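Local coordinates for response regulator (PDB 3HDV), which probably acts as a two-component response regulator, its CheY-like receiver domain being phosphorylated to control a downstream output, at residues M56-D59 against L60-P64; D98-H101 against L102-D106; K110-L114 against G115-E119; E119-N122 against K123-I127. All blocks are in the same frame, centred on the assembly; numbering follows the deposited sequence.

Contact 1 of 4, residues M56-D59 against L60-P64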
# COMPACT_ATOMS: atom_id res chain seq x y z
N MSE B 56 7.09 -6.23 13.61
CA MSE B 56 7.46 -5.11 12.75
C MSE B 56 7.89 -5.64 11.37
O MSE B 56 8.66 -6.60 11.28
CB MSE B 56 8.63 -4.38 13.38
CG MSE B 56 8.98 -3.10 12.71
SE MSE B 56 10.63 -2.35 13.50
CE MSE B 56 11.99 -3.53 12.71
N ILE B 57 7.40 -4.98 10.34
CA ILE B 57 7.84 -5.20 8.96
C ILE B 57 8.68 -4.00 8.54
O ILE B 57 8.23 -2.87 8.66
CB ILE B 57 6.65 -5.35 7.97
CG1 ILE B 57 5.82 -6.58 8.38
CG2 ILE B 57 7.19 -5.46 6.47
CD1 ILE B 57 4.50 -6.63 7.71
N THR B 58 9.89 -4.25 8.06
CA THR B 58 10.76 -3.18 7.64
C THR B 58 11.48 -3.39 6.31
O THR B 58 11.82 -4.51 5.93
CB THR B 58 11.81 -2.81 8.75
OG1 THR B 58 12.47 -1.59 8.39
CG2 THR B 58 12.87 -3.90 8.89
N ASP B 59 11.68 -2.29 5.58
CA ASP B 59 12.65 -2.25 4.44
C ASP B 59 14.05 -2.11 5.05
O ASP B 59 14.20 -1.74 6.24
CB ASP B 59 12.31 -1.09 3.46
CG ASP B 59 12.89 -1.30 2.04
OD1 ASP B 59 13.85 -2.09 1.82
OD2 ASP B 59 12.42 -0.63 1.13
N LEU B 60 15.08 -2.44 4.26
CA LEU B 60 16.46 -2.26 4.61
C LEU B 60 16.96 -0.92 4.05
O LEU B 60 17.77 -0.25 4.66
CB LEU B 60 17.28 -3.41 4.03
CG LEU B 60 17.07 -4.77 4.74
CD1 LEU B 60 18.08 -5.72 4.13
CD2 LEU B 60 17.22 -4.72 6.30
N ARG B 61 16.43 -0.56 2.89
CA ARG B 61 16.82 0.60 2.12
C ARG B 61 16.05 1.86 2.59
O ARG B 61 14.96 2.16 2.11
CB ARG B 61 16.49 0.23 0.68
CG ARG B 61 17.55 0.45 -0.36
CD ARG B 61 18.89 -0.29 -0.27
NE ARG B 61 19.65 -0.16 0.98
CZ ARG B 61 20.12 -1.22 1.62
NH1 ARG B 61 19.88 -2.45 1.14
NH2 ARG B 61 20.79 -1.07 2.73
N MSE B 62 16.59 2.57 3.56
CA MSE B 62 15.90 3.73 4.10
C MSE B 62 16.89 4.81 4.44
O MSE B 62 18.01 4.51 4.80
CB MSE B 62 15.08 3.38 5.34
CG MSE B 62 13.98 2.33 5.07
SE MSE B 62 12.85 2.06 6.71
CE MSE B 62 14.27 1.51 7.98
N GLN B 63 16.44 6.06 4.30
CA GLN B 63 17.22 7.24 4.65
C GLN B 63 16.44 8.01 5.70
O GLN B 63 15.24 8.18 5.54
CB GLN B 63 17.43 8.15 3.42
CG GLN B 63 18.18 7.52 2.23
CD GLN B 63 19.68 7.23 2.49
OE1 GLN B 63 20.15 7.26 3.63
NE2 GLN B 63 20.43 6.94 1.41
N PRO B 64 17.13 8.54 6.73
CA PRO B 64 18.58 8.56 6.98
C PRO B 64 19.28 7.36 7.64
O PRO B 64 20.51 7.26 7.57
CB PRO B 64 18.79 9.84 7.82
CG PRO B 64 17.52 10.05 8.54
CD PRO B 64 16.40 9.40 7.69

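Contact 2 of 4, residues D98-H101 against L102-D106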
# COMPACT_ATOMS: atom_id res chain seq x y z
N ASP B 98 24.11 -10.85 7.30
CA ASP B 98 24.11 -9.99 8.50
C ASP B 98 22.72 -9.89 9.14
O ASP B 98 22.57 -10.07 10.34
CB ASP B 98 24.57 -8.56 8.15
CG ASP B 98 26.07 -8.47 7.91
OD1 ASP B 98 26.83 -9.32 8.43
OD2 ASP B 98 26.50 -7.54 7.19
N VAL B 99 21.71 -9.58 8.34
CA VAL B 99 20.33 -9.51 8.84
C VAL B 99 19.85 -10.84 9.44
O VAL B 99 19.27 -10.89 10.56
CB VAL B 99 19.36 -8.95 7.79
CG1 VAL B 99 17.87 -9.00 8.29
CG2 VAL B 99 19.77 -7.52 7.47
N MSE B 100 20.15 -11.93 8.74
CA MSE B 100 19.74 -13.25 9.24
C MSE B 100 20.43 -13.60 10.59
O MSE B 100 19.82 -14.23 11.45
CB MSE B 100 19.89 -14.34 8.16
CG MSE B 100 18.96 -14.17 6.92
SE MSE B 100 17.07 -14.55 7.49
CE MSE B 100 17.30 -16.52 7.62
N HIS B 101 21.69 -13.21 10.78
CA HIS B 101 22.33 -13.40 12.09
C HIS B 101 21.66 -12.62 13.20
O HIS B 101 21.78 -13.00 14.38
CB HIS B 101 23.80 -12.99 12.09
CG HIS B 101 24.72 -13.96 11.40
ND1 HIS B 101 24.93 -15.24 11.87
CD2 HIS B 101 25.58 -13.79 10.36
CE1 HIS B 101 25.85 -15.84 11.12
NE2 HIS B 101 26.28 -14.97 10.22
N LEU B 102 20.99 -11.52 12.84
CA LEU B 102 20.17 -10.76 13.79
C LEU B 102 18.81 -11.42 14.13
O LEU B 102 18.05 -10.89 14.94
CB LEU B 102 20.02 -9.29 13.38
CG LEU B 102 21.35 -8.51 13.30
CD1 LEU B 102 21.24 -7.18 12.58
CD2 LEU B 102 21.99 -8.34 14.68
N GLY B 103 18.48 -12.56 13.53
CA GLY B 103 17.35 -13.33 14.03
C GLY B 103 15.98 -12.95 13.47
O GLY B 103 14.94 -13.25 14.10
N VAL B 104 15.92 -12.35 12.28
CA VAL B 104 14.61 -11.95 11.75
C VAL B 104 13.71 -13.17 11.53
O VAL B 104 14.20 -14.26 11.36
CB VAL B 104 14.75 -11.02 10.51
CG1 VAL B 104 15.55 -9.79 10.87
CG2 VAL B 104 15.38 -11.78 9.29
N VAL B 105 12.40 -13.00 11.54
CA VAL B 105 11.45 -14.09 11.21
C VAL B 105 11.65 -14.57 9.75
O VAL B 105 11.69 -15.78 9.48
CB VAL B 105 10.01 -13.59 11.38
CG1 VAL B 105 8.91 -14.57 10.79
CG2 VAL B 105 9.76 -13.28 12.88
N ASP B 106 11.73 -13.62 8.81
CA ASP B 106 12.09 -14.00 7.44
C ASP B 106 12.59 -12.76 6.73
O ASP B 106 12.48 -11.65 7.28
CB ASP B 106 10.87 -14.55 6.68
CG ASP B 106 11.26 -15.57 5.60
OD1 ASP B 106 12.43 -15.64 5.09
OD2 ASP B 106 10.36 -16.36 5.27
O HOH W 1 17.13 -15.21 11.36

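Contact 3 of 4, residues K110-L114 against G115-E119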
# COMPACT_ATOMS: atom_id res chain seq x y z
N LYS B 110 11.37 -7.59 -2.45
CA LYS B 110 10.34 -6.88 -3.24
C LYS B 110 10.51 -7.31 -4.73
O LYS B 110 11.59 -7.68 -5.11
CB LYS B 110 10.49 -5.36 -3.06
CG LYS B 110 10.28 -4.82 -1.59
CD LYS B 110 10.55 -3.33 -1.49
CE LYS B 110 9.43 -2.53 -2.18
NZ LYS B 110 9.67 -1.02 -2.17
N PRO B 111 9.43 -7.32 -5.54
CA PRO B 111 8.01 -7.12 -5.19
C PRO B 111 7.52 -8.24 -4.27
O PRO B 111 7.70 -9.45 -4.55
CB PRO B 111 7.27 -7.16 -6.55
CG PRO B 111 8.32 -7.10 -7.58
CD PRO B 111 9.60 -7.59 -6.99
N VAL B 112 6.92 -7.84 -3.15
CA VAL B 112 6.67 -8.78 -2.10
C VAL B 112 5.62 -9.78 -2.54
O VAL B 112 4.66 -9.43 -3.26
CB VAL B 112 6.26 -8.06 -0.76
CG1 VAL B 112 4.94 -7.24 -0.95
CG2 VAL B 112 6.16 -9.08 0.43
N ASP B 113 5.83 -11.02 -2.13
CA ASP B 113 4.82 -12.07 -2.25
C ASP B 113 3.87 -11.98 -1.04
O ASP B 113 4.16 -12.40 0.10
CB ASP B 113 5.54 -13.42 -2.38
CG ASP B 113 4.61 -14.61 -2.31
OD1 ASP B 113 3.47 -14.52 -1.79
OD2 ASP B 113 5.09 -15.68 -2.74
N LEU B 114 2.73 -11.34 -1.30
CA LEU B 114 1.75 -11.00 -0.27
C LEU B 114 1.15 -12.22 0.44
O LEU B 114 0.95 -12.21 1.67
CB LEU B 114 0.66 -10.11 -0.89
CG LEU B 114 1.12 -8.69 -1.25
CD1 LEU B 114 0.01 -7.98 -1.96
CD2 LEU B 114 1.45 -7.93 0.02
N GLY B 115 0.86 -13.27 -0.33
CA GLY B 115 0.32 -14.47 0.24
C GLY B 115 1.33 -15.05 1.21
O GLY B 115 0.95 -15.42 2.32
N LYS B 116 2.60 -15.14 0.81
CA LYS B 116 3.64 -15.62 1.74
C LYS B 116 3.80 -14.69 2.95
O LYS B 116 3.93 -15.14 4.11
CB LYS B 116 4.98 -15.76 1.04
CG LYS B 116 6.16 -16.23 1.95
CD LYS B 116 7.51 -15.98 1.22
CE LYS B 116 8.69 -16.81 1.82
NZ LYS B 116 9.96 -16.67 0.96
N LEU B 117 3.80 -13.38 2.69
CA LEU B 117 3.85 -12.40 3.81
C LEU B 117 2.74 -12.63 4.85
O LEU B 117 3.01 -12.66 6.05
CB LEU B 117 3.79 -10.95 3.30
CG LEU B 117 3.89 -9.83 4.36
CD1 LEU B 117 5.15 -9.90 5.30
CD2 LEU B 117 3.85 -8.45 3.64
N LEU B 118 1.51 -12.75 4.38
CA LEU B 118 0.39 -12.95 5.27
C LEU B 118 0.53 -14.27 6.09
O LEU B 118 0.25 -14.30 7.31
CB LEU B 118 -0.91 -12.85 4.47
CG LEU B 118 -2.23 -12.87 5.23
CD1 LEU B 118 -2.50 -11.52 5.98
CD2 LEU B 118 -3.47 -13.38 4.30
N GLU B 119 1.01 -15.33 5.45
CA GLU B 119 1.27 -16.60 6.17
C GLU B 119 2.25 -16.40 7.32
O GLU B 119 1.98 -16.83 8.43
CB GLU B 119 1.84 -17.65 5.21
CG GLU B 119 0.79 -18.28 4.34
CD GLU B 119 1.35 -19.28 3.35
OE1 GLU B 119 0.77 -19.40 2.24
OE2 GLU B 119 2.39 -19.94 3.67

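Contact 4 of 4, residues E119-N122 against K123-I127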
# COMPACT_ATOMS: atom_id res chain seq x y z
N GLU B 119 1.01 -15.33 5.45
CA GLU B 119 1.27 -16.60 6.17
C GLU B 119 2.25 -16.40 7.32
O GLU B 119 1.98 -16.83 8.43
CB GLU B 119 1.84 -17.65 5.21
CG GLU B 119 0.79 -18.28 4.34
CD GLU B 119 1.35 -19.28 3.35
OE1 GLU B 119 0.77 -19.40 2.24
OE2 GLU B 119 2.39 -19.94 3.67
N LEU B 120 3.37 -15.71 7.05
CA LEU B 120 4.33 -15.36 8.11
C LEU B 120 3.72 -14.50 9.21
O LEU B 120 3.97 -14.76 10.37
CB LEU B 120 5.56 -14.65 7.54
CG LEU B 120 6.37 -15.37 6.48
CD1 LEU B 120 7.40 -14.38 5.87
CD2 LEU B 120 7.05 -16.64 7.03
N VAL B 121 2.94 -13.49 8.84
CA VAL B 121 2.28 -12.61 9.83
C VAL B 121 1.27 -13.35 10.74
O VAL B 121 1.33 -13.25 11.98
CB VAL B 121 1.59 -11.38 9.14
CG1 VAL B 121 0.76 -10.64 10.13
CG2 VAL B 121 2.64 -10.46 8.51
N ASN B 122 0.35 -14.08 10.11
CA ASN B 122 -0.62 -14.93 10.81
C ASN B 122 0.03 -15.91 11.77
O ASN B 122 -0.40 -16.04 12.93
CB ASN B 122 -1.51 -15.67 9.79
CG ASN B 122 -2.55 -14.76 9.16
OD1 ASN B 122 -2.89 -13.73 9.72
ND2 ASN B 122 -3.08 -15.14 7.99
N LYS B 123 1.10 -16.56 11.31
CA LYS B 123 1.86 -17.49 12.13
C LYS B 123 2.52 -16.82 13.33
O LYS B 123 2.43 -17.33 14.47
CB LYS B 123 2.89 -18.23 11.26
CG LYS B 123 3.85 -19.14 12.04
CD LYS B 123 4.44 -20.20 11.11
CE LYS B 123 5.69 -20.88 11.70
NZ LYS B 123 6.36 -21.79 10.69
N GLU B 124 3.21 -15.71 13.10
CA GLU B 124 3.84 -14.97 14.20
C GLU B 124 2.83 -14.42 15.19
O GLU B 124 3.08 -14.43 16.39
CB GLU B 124 4.72 -13.84 13.68
CG GLU B 124 6.10 -14.27 13.27
CD GLU B 124 6.93 -14.87 14.42
OE1 GLU B 124 7.17 -14.22 15.45
OE2 GLU B 124 7.40 -15.99 14.25
N LEU B 125 1.72 -13.93 14.68
CA LEU B 125 0.69 -13.33 15.52
C LEU B 125 -0.32 -14.34 16.09
O LEU B 125 -1.29 -13.93 16.76
CB LEU B 125 -0.05 -12.23 14.75
CG LEU B 125 0.74 -10.97 14.33
CD1 LEU B 125 -0.18 -10.03 13.56
CD2 LEU B 125 1.38 -10.27 15.52
N LYS B 126 -0.10 -15.62 15.79
CA LYS B 126 -1.02 -16.73 16.09
C LYS B 126 -2.47 -16.44 15.71
O LYS B 126 -3.36 -16.52 16.54
CB LYS B 126 -0.88 -17.16 17.55
CG LYS B 126 0.58 -17.35 17.97
CD LYS B 126 0.75 -17.31 19.49
CE LYS B 126 2.21 -16.99 19.88
NZ LYS B 126 2.49 -15.49 19.95
N ILE B 127 -2.72 -16.09 14.44
CA ILE B 127 -4.09 -15.90 13.94
C ILE B 127 -4.44 -16.99 12.91
O ILE B 127 -3.84 -17.07 11.83
CB ILE B 127 -4.32 -14.50 13.28
CG1 ILE B 127 -3.62 -13.38 14.05
CG2 ILE B 127 -5.80 -14.22 13.13
CD1 ILE B 127 -3.31 -12.19 13.18

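Contact 1 of 4, residues M56-D59 against L60-P64
Asp59 and the two residues that follow it, Leu60 and Arg61, form an Asx turn at the C-terminal end of the central strand 53-58 of a CheY-like receiver domain, where Asp59 is the predicted site of phosphorylation. The carboxylate is swung away from its own backbone N (chi1 -158°), which carries OD1 over the peptides ahead. There OD1 takes two backbone bonds. Leu60 N reaches it at 2.8 Å on the anti side, a bent bond, while Arg61 N, 3.2 Å from OD1, comes from above the carboxylate plane and is nearly straight at 169°. Gly89 N also donates to OD1, so the group is held from the loop just after the neighbouring strand 83-88 as well. An alanine here removes the carboxylate, which would probably leave Leu60 N and Arg61 N without their acceptor and the turn less firmly held. Arg61 leads its guanidinium away, to Asp90 O and a salt bridge with Glu95.

Beside the turn the selenomethionine Met62 folds back on the strand end. Its chain bends at the last torsion (chi3 -58°), bringing CE to 3.7 Å from Asp59 O and across Thr58 at about a right angle. Thr58, packed on Val13 and Leu70, turns its hydroxyl forward, and OG1 donates to Asp59 O in the carbonyl plane, on a lone pair. Thr58 OG1 itself lies 3.6 Å from Met62 CE.

Contact 2 of 4, residues D98-H101 against L102-D106
Val99 and Met100, in the last turn of helix 93-101, meet Val104 across the turn that leads into strand 106-109, the final helix-to-strand connection of the receiver fold's parallel sheet. Two apolar touches carry the side-chain contact. Val99 CG1 lies 3.6 Å from Val104 CG1, and the selenium of Met100 (a selenomethionine, its chain folded at the second and third torsions, -71° and -74°) stands 3.7 Å from Val104 CG2, the two side chains crossing at about a right angle. Val104 CG1 meets Val99, while CG2 meets the selenium and still lies near Val99 CG1; Val104 also packs on Ile84 and Val86 of the neighbouring strand. An alanine here would probably leave the Met100 selenium and the Val99 methyl without their partners and open a gap above strand 83-88.

Backbone bonds end the helix. Leu102 N reaches back to Asp98 O and, weakly, to Val99 O; Gly103 N bonds Met100 O at 3.0 Å from well above the carbonyl plane. Gly103 has positive phi (87°), a setting where a beta carbon would collide with the carbonyl oxygen of Leu102.

Polar side chains join the subunits: His101 NE2 is hydrogen-bonded to Asp106 OD1 of the second subunit, and Asp106 OD1 to His101 NE2 of that subunit. One water bridges the turn, donating to Met100 O at 2.9 Å and to Val104 O at 3.1 Å.

Contact 3 of 4, residues K110-L114 against G115-E119
Backbone bonds from Leu117 N to Asp113 O and from Leu118 N to Leu114 O, both 2.8 Å, set the first turn of helix 114-124, with Asp113 just ahead of it at the N-cap. The Asp113 side chain completes the cap. With CG anti to the backbone N (chi1 171°), the carboxylate lies over the open end of the helix, and Lys116 N points at OD1 from 2.8 Å along a nearly straight bond of 173°, arriving from above the carboxylate plane. The carboxylate also rests against the start of the Lys116 side chain, where OD1 is 3.4 Å from CB; the rest of that lysine runs on extended, across Asp113 at about a right angle, toward Asp106 and Leu108 of strand 106-109.

On the side facing the sheet, Val112 and Leu117 make the apolar half of the contact. Val112 CG2 approaches Leu117 CD2 at 4.0 Å, and Leu114 CD2 is a looser neighbour of that same methyl. Leu117 continues inward to Ile85 and to Leu23 of helix 17-29, while Leu114 lies against Tyr26 of that helix and Glu21 of a third subunit. The Asp113 carboxylate both satisfies Lys116 N, which has no helical carbonyl before it to bond, and is probably favoured by the positive end of the helix dipole.

Contact 4 of 4, residues E119-N122 against K123-I127
Val121 CG1 is placed anti to the backbone N (chi1 171°) while Leu125 CG stands anti to its own carbonyl carbon (chi1 -66°), and these settings lay the two side chains alongside each other, pointing the same way. Leu125 CD1 comes to 3.6 Å from Val121 CG1. One turn apart on the same face, they pack together on Leu55 of strand 53-58; Val121 also reaches Ile85, and Leu125 meets Pro8. The other torsion that matters is that of Asn122, whose CG is anti to its carbonyl carbon. The amide is thereby turned toward the chain end, OD1 lying 3.8 Å from Ile127 CD1 as the two side chains cross at about a right angle. Asn122 CB is 3.4 Å from Ile127 O.

Helix 114-124, the last helix of the receiver domain, finishes here in a Schellman motif. Its regular bonds run from Lys123 N to Glu119 O, from Glu124 N to Leu120 O and from Leu125 N to Val121 O, the last of them 2.8 Å. Lys126 then takes positive phi (46°), and the chain turns so that Ile127 N donates to Asn122 O at 2.8 Å in a nearly straight bond; this wider bond encloses a weak one from Lys126 N to Lys123 O.

Of the charged side chains, Lys123 is stretched out from the helix after its CB passes 3.3 Å from Glu119 O. Glu124 packs on Val105 and is hydrogen-bonded through OE1 to Ser83 OG.

How the contacts relate
From the N terminus, contact 1 comes first, closing the turn after central strand 53-58. Contact 2 follows, closing the turn from helix 93-101 into strand 106-109, outermost in this chain's sheet; the two touch through Leu60 CD2 and Val99 CG2, 4.0 Å apart. Contact 3 caps the start of helix 114-124 and contact 4 its end; they share Glu119, so they run on from one another, and none of the four nests or crosses. The last helix ties back to the others: Leu117 of contact 3 packs on Ile57 of contact 1, Lys116 on Asp106 of contact 2, and Leu120 and Glu124 of contact 4 on Asp106 and Val105.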